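Local coordinates for protein quinoline 2-oxidoreductase large subunit (Pseudomonas putida, PDB 1T3Q) that carries the molybdenum and pterin cytosine dinucleotide cofactor of a xanthine dehydrogenase family hydroxylase and probably oxidises quinoline at its 2-position, at residues B[187-191]-B[384-389]; B[397-401]-B[458-462]; B[563-568]-B[620-626]. One frame throughout, in Å; residues are numbered along the deposited sequence.

Interaction 1 of 3, residues B[187-191]-B[384-389]; sequences VRGQF and TLIDRA
In this helix-on-sheet packing, part of a molybdopterin-binding domain, extended strand 187-191 lies against regular helix 384-389. Their axes approach to 8.4 Å and their N-to-C directions make an angle of 146°, so the two segments run roughly antiparallel. The CA atoms of Val187 and Leu385 stand 6.2 Å apart. Strand alternation turns Val187 and Phe191 toward the helix, while Gly189 between them leaves a hollow. Leu385 (m, t) fills it: its CD2 lies 4.1 Å from Gly189 N and 3.8 Å from Arg188 C. A CB on Gly189 would collide with Phe191 CE2, so the bare backbone makes room for the ring and lets Leu385 CD2 settle against it. Branched Val187 (m) wedges between successive helical turns, with CG2 3.9 Å from Leu385 CB and CG1 4.3 Å from Ala389 CB; small Ala389 leaves room for it beside the helix backbone. The Phe191 ring (m) meets the helix by its edge, CE2 3.7 Å from Leu385 CG and CE1 3.8 Å from Thr384 CG2. Arg388, extended at chi1 and chi2 (t, t) and m at chi3, carries its charge past the apolar patch to a salt bridge with Glu769. A water accepts from Arg188 N (3.0 Å) and Arg388 NH2 (2.9 Å), and Arg388 NH2 also gives a weak hydrogen bond to Arg188 O, 2.8 Å away.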
loop_
_atom_site.group_PDB
_atom_site.type_symbol
_atom_site.label_atom_id
_atom_site.label_comp_id
_atom_site.label_asym_id
_atom_site.label_seq_id
_atom_site.Cartn_x
_atom_site.Cartn_y
_atom_site.Cartn_z
ATOM N N VAL B 187 6.409 38.698 -46.824
ATOM C CA VAL B 187 6.147 39.101 -45.448
ATOM C C VAL B 187 7.206 38.381 -44.639
ATOM O O VAL B 187 7.505 37.213 -44.902
ATOM C CB VAL B 187 4.743 38.681 -44.940
ATOM C CG1 VAL B 187 3.678 39.534 -45.610
ATOM C CG2 VAL B 187 4.500 37.198 -45.192
ATOM N N ARG B 188 7.786 39.077 -43.668
ATOM C CA ARG B 188 8.825 38.488 -42.841
ATOM C C ARG B 188 8.665 38.944 -41.403
ATOM O O ARG B 188 8.079 39.990 -41.129
ATOM C CB ARG B 188 10.209 38.908 -43.352
ATOM C CG ARG B 188 10.311 38.918 -44.871
ATOM C CD ARG B 188 11.726 39.185 -45.380
ATOM N NE ARG B 188 12.453 37.946 -45.639
ATOM C CZ ARG B 188 13.298 37.771 -46.651
ATOM N NH1 ARG B 188 13.528 38.758 -47.508
ATOM N NH2 ARG B 188 13.904 36.602 -46.815
ATOM N N GLY B 189 9.185 38.146 -40.487
ATOM C CA GLY B 189 9.101 38.502 -39.090
ATOM C C GLY B 189 10.173 37.820 -38.277
ATOM O O GLY B 189 10.655 36.738 -38.624
ATOM N N GLN B 190 10.570 38.477 -37.198
ATOM C CA GLN B 190 11.555 37.913 -36.298
ATOM C C GLN B 190 10.764 37.635 -35.028
ATOM O O GLN B 190 10.696 38.461 -34.114
ATOM C CB GLN B 190 12.690 38.908 -36.065
ATOM C CG GLN B 190 13.363 39.331 -37.368
ATOM C CD GLN B 190 14.628 40.130 -37.147
ATOM O OE1 GLN B 190 14.639 41.097 -36.384
ATOM N NE2 GLN B 190 15.705 39.736 -37.822
ATOM N N PHE B 191 10.132 36.467 -35.005
ATOM C CA PHE B 191 9.307 36.056 -33.881
ATOM C C PHE B 191 10.127 35.532 -32.716
ATOM O O PHE B 191 11.185 34.933 -32.896
ATOM C CB PHE B 191 8.308 34.998 -34.347
ATOM C CG PHE B 191 7.297 35.521 -35.334
ATOM C CD1 PHE B 191 6.086 36.042 -34.897
ATOM C CD2 PHE B 191 7.572 35.523 -36.699
ATOM C CE1 PHE B 191 5.159 36.560 -35.802
ATOM C CE2 PHE B 191 6.655 36.037 -37.617
ATOM C CZ PHE B 191 5.443 36.559 -37.166
ATOM N N THR B 384 0.605 34.105 -38.244
ATOM C CA THR B 384 0.627 35.558 -38.153
ATOM C C THR B 384 1.063 36.166 -39.488
ATOM O O THR B 384 0.521 37.178 -39.926
ATOM C CB THR B 384 1.574 36.035 -37.024
ATOM O OG1 THR B 384 1.024 35.656 -35.755
ATOM C CG2 THR B 384 1.741 37.549 -37.057
ATOM N N LEU B 385 2.041 35.543 -40.137
ATOM C CA LEU B 385 2.519 36.034 -41.427
ATOM C C LEU B 385 1.475 35.788 -42.512
ATOM O O LEU B 385 1.319 36.592 -43.428
ATOM C CB LEU B 385 3.834 35.348 -41.803
ATOM C CG LEU B 385 5.045 35.743 -40.953
ATOM C CD1 LEU B 385 6.282 34.984 -41.429
ATOM C CD2 LEU B 385 5.276 37.241 -41.064
ATOM N N ILE B 386 0.757 34.676 -42.403
ATOM C CA ILE B 386 -0.282 34.351 -43.374
ATOM C C ILE B 386 -1.383 35.414 -43.321
ATOM O O ILE B 386 -1.878 35.861 -44.362
ATOM C CB ILE B 386 -0.871 32.950 -43.099
ATOM C CG1 ILE B 386 0.166 31.884 -43.477
ATOM C CG2 ILE B 386 -2.176 32.762 -43.864
ATOM C CD1 ILE B 386 -0.275 30.452 -43.219
ATOM N N ASP B 387 -1.762 35.822 -42.112
ATOM C CA ASP B 387 -2.785 36.850 -41.940
ATOM C C ASP B 387 -2.285 38.178 -42.494
ATOM O O ASP B 387 -3.050 38.950 -43.072
ATOM C CB ASP B 387 -3.137 37.043 -40.457
ATOM C CG ASP B 387 -4.230 36.096 -39.975
ATOM O OD1 ASP B 387 -4.732 36.299 -38.843
ATOM O OD2 ASP B 387 -4.595 35.157 -40.709
ATOM N N ARG B 388 -0.998 38.450 -42.301
ATOM C CA ARG B 388 -0.402 39.689 -42.780
ATOM C C ARG B 388 -0.387 39.706 -44.305
ATOM O O ARG B 388 -0.612 40.744 -44.926
ATOM C CB ARG B 388 1.029 39.829 -42.259
ATOM C CG ARG B 388 1.656 41.185 -42.530
ATOM C CD ARG B 388 3.076 41.243 -41.994
ATOM N NE ARG B 388 3.125 40.980 -40.556
ATOM C CZ ARG B 388 4.242 40.742 -39.880
ATOM N NH1 ARG B 388 4.192 40.514 -38.575
ATOM N NH2 ARG B 388 5.412 40.722 -40.509
ATOM N N ALA B 389 -0.109 38.553 -44.901
ATOM C CA ALA B 389 -0.077 38.436 -46.354
ATOM C C ALA B 389 -1.479 38.680 -46.895
ATOM O O ALA B 389 -1.657 39.351 -47.905
ATOM C CB ALA B 389 0.407 37.047 -46.759
HETATM O O HOH W 1 6.236 41.570 -43.193
#

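Interaction 2 of 3, residues B[397-401]-B[458-462]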
loop_
_atom_site.group_PDB
_atom_site.type_symbol
_atom_site.label_atom_id
_atom_site.label_comp_id
_atom_site.label_asym_id
_atom_site.label_seq_id
_atom_site.Cartn_x
_atom_site.Cartn_y
_atom_site.Cartn_z
ATOM N N PRO B 397 -8.518 36.273 -44.202
ATOM C CA PRO B 397 -7.562 35.274 -43.712
ATOM C C PRO B 397 -8.022 33.852 -44.031
ATOM O O PRO B 397 -7.211 32.931 -44.120
ATOM C CB PRO B 397 -7.504 35.556 -42.208
ATOM C CG PRO B 397 -8.856 36.160 -41.916
ATOM C CD PRO B 397 -9.057 37.081 -43.093
ATOM N N PHE B 398 -9.329 33.674 -44.199
ATOM C CA PHE B 398 -9.860 32.362 -44.518
ATOM C C PHE B 398 -9.609 32.024 -45.983
ATOM O O PHE B 398 -9.263 30.894 -46.316
ATOM C CB PHE B 398 -11.362 32.302 -44.225
ATOM C CG PHE B 398 -11.712 32.679 -42.821
ATOM C CD1 PHE B 398 -12.117 33.975 -42.513
ATOM C CD2 PHE B 398 -11.598 31.752 -41.792
ATOM C CE1 PHE B 398 -12.400 34.344 -41.194
ATOM C CE2 PHE B 398 -11.879 32.110 -40.471
ATOM C CZ PHE B 398 -12.279 33.411 -40.176
ATOM N N GLU B 399 -9.774 33.016 -46.851
ATOM C CA GLU B 399 -9.589 32.820 -48.287
ATOM C C GLU B 399 -8.143 32.513 -48.674
ATOM O O GLU B 399 -7.897 31.631 -49.495
ATOM C CB GLU B 399 -10.086 34.055 -49.051
ATOM C CG GLU B 399 -9.942 33.988 -50.579
ATOM C CD GLU B 399 -10.603 32.766 -51.198
ATOM O OE1 GLU B 399 -11.675 32.347 -50.713
ATOM O OE2 GLU B 399 -10.057 32.229 -52.185
ATOM N N ILE B 400 -7.180 33.228 -48.097
ATOM C CA ILE B 400 -5.793 32.956 -48.454
ATOM C C ILE B 400 -5.403 31.534 -48.047
ATOM O O ILE B 400 -4.567 30.900 -48.700
ATOM C CB ILE B 400 -4.816 33.976 -47.825
ATOM C CG1 ILE B 400 -3.448 33.854 -48.510
ATOM C CG2 ILE B 400 -4.683 33.741 -46.321
ATOM C CD1 ILE B 400 -2.499 34.996 -48.203
ATOM N N ARG B 401 -6.016 31.023 -46.981
ATOM C CA ARG B 401 -5.728 29.668 -46.536
ATOM C C ARG B 401 -6.352 28.632 -47.475
ATOM O O ARG B 401 -5.742 27.603 -47.754
ATOM C CB ARG B 401 -6.199 29.467 -45.089
ATOM C CG ARG B 401 -5.291 30.170 -44.078
ATOM C CD ARG B 401 -5.819 30.070 -42.654
ATOM N NE ARG B 401 -4.864 30.577 -41.663
ATOM C CZ ARG B 401 -4.607 31.861 -41.432
ATOM N NH1 ARG B 401 -5.232 32.809 -42.119
ATOM N NH2 ARG B 401 -3.725 32.198 -40.493
ATOM N N LEU B 458 -9.279 40.206 -35.039
ATOM C CA LEU B 458 -9.626 38.812 -35.254
ATOM C C LEU B 458 -8.363 38.072 -35.658
ATOM O O LEU B 458 -7.625 38.535 -36.525
ATOM C CB LEU B 458 -10.659 38.686 -36.378
ATOM C CG LEU B 458 -10.947 37.256 -36.852
ATOM C CD1 LEU B 458 -11.623 36.469 -35.742
ATOM C CD2 LEU B 458 -11.837 37.296 -38.089
ATOM N N GLY B 459 -8.117 36.929 -35.030
ATOM C CA GLY B 459 -6.942 36.146 -35.357
ATOM C C GLY B 459 -7.349 34.746 -35.763
ATOM O O GLY B 459 -8.218 34.144 -35.131
ATOM N N VAL B 460 -6.725 34.222 -36.814
ATOM C CA VAL B 460 -7.047 32.888 -37.298
ATOM C C VAL B 460 -5.842 31.961 -37.277
ATOM O O VAL B 460 -4.721 32.372 -37.578
ATOM C CB VAL B 460 -7.603 32.941 -38.740
ATOM C CG1 VAL B 460 -7.859 31.528 -39.266
ATOM C CG2 VAL B 460 -8.888 33.745 -38.760
ATOM N N SER B 461 -6.084 30.711 -36.907
ATOM C CA SER B 461 -5.036 29.703 -36.872
ATOM C C SER B 461 -5.603 28.350 -37.276
ATOM O O SER B 461 -6.530 27.845 -36.645
ATOM C CB SER B 461 -4.433 29.600 -35.468
ATOM O OG SER B 461 -3.501 28.535 -35.407
ATOM N N VAL B 462 -5.050 27.775 -38.341
ATOM C CA VAL B 462 -5.474 26.470 -38.828
ATOM C C VAL B 462 -4.285 25.536 -38.647
ATOM O O VAL B 462 -3.153 25.894 -38.980
ATOM C CB VAL B 462 -5.877 26.539 -40.313
ATOM C CG1 VAL B 462 -6.263 25.155 -40.814
ATOM C CG2 VAL B 462 -7.045 27.516 -40.480
#
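Apolar contacts come first. Val460, turned toward helix 397-401, is the central apolar residue: its CG2 lies 4.0 Å from Pro397 CG and 3.7 Å from Phe398 CZ. Phe398 leaves its backbone sideways, but its ring reaches across to the strand and also meets Leu458, CE1 to CD2 at 4.3 Å. The aliphatic stem of Arg401 packs on the strand too, CD 3.6 Å from Val462 CG2. Strand alternation places Leu458, Val460 and Val462 on this side, and beta-branched valine suits both the extended backbone and a shallow, rigid surface.

Polar contacts centre on the Arg401 guanidinium, which turns one face to the backbone carbon of Val460. Although NH2 comes within 3.1 Å of Val460 O, the angle is too poor for a hydrogen bond. The charge is satisfied otherwise: NH1 donates to Pro397 O at 2.8 Å, and Asp387 and Glu383 of helix 375-393 form salt bridges with it. Arginine can thus be buried because its flat head has acidic partners.

With axes 9.7 Å apart and directions only 23° from parallel, this is a short helix packed nearly along strand 454-467, an outermost strand within the chain of a four-stranded mixed sheet: alpha/beta layer packing.

Interaction 3 of 3, residues B[563-568]-B[620-626]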
loop_
_atom_site.group_PDB
_atom_site.type_symbol
_atom_site.label_atom_id
_atom_site.label_comp_id
_atom_site.label_asym_id
_atom_site.label_seq_id
_atom_site.Cartn_x
_atom_site.Cartn_y
_atom_site.Cartn_z
ATOM N N ILE B 563 -7.293 -10.621 -28.294
ATOM C CA ILE B 563 -6.778 -11.958 -28.040
ATOM C C ILE B 563 -7.740 -12.772 -27.191
ATOM O O ILE B 563 -8.059 -13.916 -27.526
ATOM C CB ILE B 563 -5.410 -11.913 -27.336
ATOM C CG1 ILE B 563 -4.377 -11.259 -28.259
ATOM C CG2 ILE B 563 -4.976 -13.324 -26.944
ATOM C CD1 ILE B 563 -3.058 -10.986 -27.591
ATOM N N VAL B 564 -8.207 -12.196 -26.088
ATOM C CA VAL B 564 -9.124 -12.930 -25.232
ATOM C C VAL B 564 -10.520 -12.993 -25.849
ATOM O O VAL B 564 -11.241 -13.974 -25.659
ATOM C CB VAL B 564 -9.165 -12.329 -23.806
ATOM C CG1 VAL B 564 -7.800 -12.493 -23.158
ATOM C CG2 VAL B 564 -9.555 -10.861 -23.849
ATOM N N ARG B 565 -10.893 -11.963 -26.601
ATOM C CA ARG B 565 -12.195 -11.949 -27.266
ATOM C C ARG B 565 -12.271 -13.139 -28.223
ATOM O O ARG B 565 -13.273 -13.850 -28.265
ATOM C CB ARG B 565 -12.396 -10.649 -28.053
ATOM C CG ARG B 565 -13.716 -10.599 -28.843
ATOM C CD ARG B 565 -13.982 -9.217 -29.447
ATOM N NE ARG B 565 -13.072 -8.898 -30.544
ATOM C CZ ARG B 565 -13.103 -7.766 -31.239
ATOM N NH1 ARG B 565 -12.235 -7.565 -32.224
ATOM N NH2 ARG B 565 -13.996 -6.830 -30.948
ATOM N N GLU B 566 -11.204 -13.360 -28.985
ATOM C CA GLU B 566 -11.170 -14.472 -29.930
ATOM C C GLU B 566 -11.356 -15.815 -29.234
ATOM O O GLU B 566 -12.032 -16.691 -29.754
ATOM C CB GLU B 566 -9.857 -14.473 -30.722
ATOM C CG GLU B 566 -9.794 -13.375 -31.767
ATOM C CD GLU B 566 -10.878 -13.534 -32.821
ATOM O OE1 GLU B 566 -11.304 -12.514 -33.406
ATOM O OE2 GLU B 566 -11.300 -14.688 -33.065
ATOM N N ARG B 567 -10.773 -15.974 -28.050
ATOM C CA ARG B 567 -10.910 -17.230 -27.328
ATOM C C ARG B 567 -12.349 -17.421 -26.864
ATOM O O ARG B 567 -12.845 -18.547 -26.801
ATOM C CB ARG B 567 -9.920 -17.273 -26.161
ATOM C CG ARG B 567 -8.487 -17.397 -26.662
ATOM C CD ARG B 567 -7.431 -17.176 -25.590
ATOM N NE ARG B 567 -6.100 -17.148 -26.192
ATOM C CZ ARG B 567 -5.007 -16.704 -25.580
ATOM N NH1 ARG B 567 -3.843 -16.712 -26.212
ATOM N NH2 ARG B 567 -5.076 -16.246 -24.337
ATOM N N VAL B 568 -13.028 -16.319 -26.560
ATOM C CA VAL B 568 -14.422 -16.389 -26.143
ATOM C C VAL B 568 -15.265 -16.774 -27.371
ATOM O O VAL B 568 -16.198 -17.572 -27.272
ATOM C CB VAL B 568 -14.911 -15.026 -25.564
ATOM C CG1 VAL B 568 -16.432 -15.028 -25.414
ATOM C CG2 VAL B 568 -14.268 -14.782 -24.195
ATOM N N PHE B 620 -7.949 -25.754 -27.704
ATOM C CA PHE B 620 -8.324 -24.500 -27.057
ATOM C C PHE B 620 -7.321 -24.036 -26.005
ATOM O O PHE B 620 -6.723 -24.853 -25.303
ATOM C CB PHE B 620 -9.690 -24.675 -26.385
ATOM C CG PHE B 620 -10.263 -23.411 -25.797
ATOM C CD1 PHE B 620 -10.674 -23.377 -24.466
ATOM C CD2 PHE B 620 -10.458 -22.281 -26.585
ATOM C CE1 PHE B 620 -11.276 -22.243 -23.932
ATOM C CE2 PHE B 620 -11.058 -21.139 -26.058
ATOM C CZ PHE B 620 -11.471 -21.124 -24.726
ATOM N N ASP B 621 -7.134 -22.720 -25.914
ATOM C CA ASP B 621 -6.266 -22.133 -24.900
ATOM C C ASP B 621 -7.232 -21.336 -24.022
ATOM O O ASP B 621 -7.672 -20.242 -24.386
ATOM C CB ASP B 621 -5.215 -21.208 -25.523
ATOM C CG ASP B 621 -4.208 -20.695 -24.498
ATOM O OD1 ASP B 621 -3.194 -20.090 -24.902
ATOM O OD2 ASP B 621 -4.434 -20.896 -23.286
ATOM N N ALA B 622 -7.576 -21.903 -22.871
ATOM C CA ALA B 622 -8.523 -21.276 -21.957
ATOM C C ALA B 622 -8.040 -20.010 -21.243
ATOM O O ALA B 622 -8.787 -19.417 -20.468
ATOM C CB ALA B 622 -8.991 -22.304 -20.937
ATOM N N THR B 623 -6.809 -19.587 -21.502
ATOM C CA THR B 623 -6.285 -18.386 -20.860
ATOM C C THR B 623 -7.097 -17.156 -21.264
ATOM O O THR B 623 -7.128 -16.796 -22.444
ATOM C CB THR B 623 -4.823 -18.127 -21.257
ATOM O OG1 THR B 623 -4.060 -19.329 -21.094
ATOM C CG2 THR B 623 -4.230 -17.036 -20.376
ATOM N N LEU B 624 -7.748 -16.506 -20.299
ATOM C CA LEU B 624 -8.532 -15.315 -20.616
ATOM C C LEU B 624 -7.912 -13.997 -20.146
ATOM O O LEU B 624 -8.615 -13.065 -19.757
ATOM C CB LEU B 624 -9.971 -15.444 -20.092
ATOM C CG LEU B 624 -10.893 -16.397 -20.870
ATOM C CD1 LEU B 624 -12.336 -16.187 -20.415
ATOM C CD2 LEU B 624 -10.792 -16.139 -22.375
ATOM N N GLU B 625 -6.585 -13.934 -20.188
ATOM C CA GLU B 625 -5.843 -12.731 -19.837
ATOM C C GLU B 625 -4.706 -12.684 -20.849
ATOM O O GLU B 625 -4.002 -13.677 -21.045
ATOM C CB GLU B 625 -5.281 -12.805 -18.407
ATOM C CG GLU B 625 -4.541 -11.532 -17.990
ATOM C CD GLU B 625 -4.261 -11.458 -16.490
ATOM O OE1 GLU B 625 -3.688 -10.441 -16.046
ATOM O OE2 GLU B 625 -4.617 -12.407 -15.757
ATOM N N ALA B 626 -4.539 -11.542 -21.505
ATOM C CA ALA B 626 -3.496 -11.410 -22.515
ATOM C C ALA B 626 -2.893 -10.018 -22.530
ATOM O O ALA B 626 -3.511 -9.052 -22.078
ATOM C CB ALA B 626 -4.067 -11.748 -23.897
HETATM O O HOH W 2 -2.763 -14.917 -23.050
#
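Arg567 makes the main polar link. Its NH2 donates to Thr623 O at 2.8 Å and to a water 3.0 Å away, which can donate to Glu625 O at 2.7 Å. NE bonds weakly to a bound glycerol, probably from the crystallisation liquor. Asp621 OD1 sits over one guanidinium face, 3.7 Å from Arg567 NH1: a long, purely electrostatic salt bridge. OD1 also pairs with Arg559 of the second subunit. Asp621 OD2 accepts from Thr623 N (3.2 Å), making an Asx turn that suits a short acidic side chain, and from Thr623 OG1 (2.7 Å), itself also bonded to Thr629 N of the second subunit. Glu625 OE2 accepts from Thr539 N of the second subunit.

Small Ala626 lets Ile563 CG2 within 3.5 Å of its CB, and Leu624 CD2 lies 4.2 Å from Val568 CG2. Helix 549-576 packs beside strand 486-491 and strand 625-629, outermost in its sheet within this chain, with helix 602-611 against Leu624 and the second subunit against the loop and the strand's start.

Interactions 1 and 2 are neighbours, their centres 12 Å apart, on consecutive helices 375-393 and 397-402. A salt bridge joins them directly, Asp387 OD2 to Arg401 NH1 at 2.8 Å, and Ile386 CG2 lies 3.5 Å from that same NH1. Val187 and Phe191 of strand 185-193 meet Leu385 and Arg388, while Ile386 and Asp387 of the same helix meet helix 397-402. Interaction 3 is remote: its nearest atoms are about 41 Å from interaction 1 and about 34 Å from interaction 2, and it alone of the three borders the second subunit. None of the contacting residues belongs to the molybdenum pocket, which includes Gln224, Arg371 and Glu743.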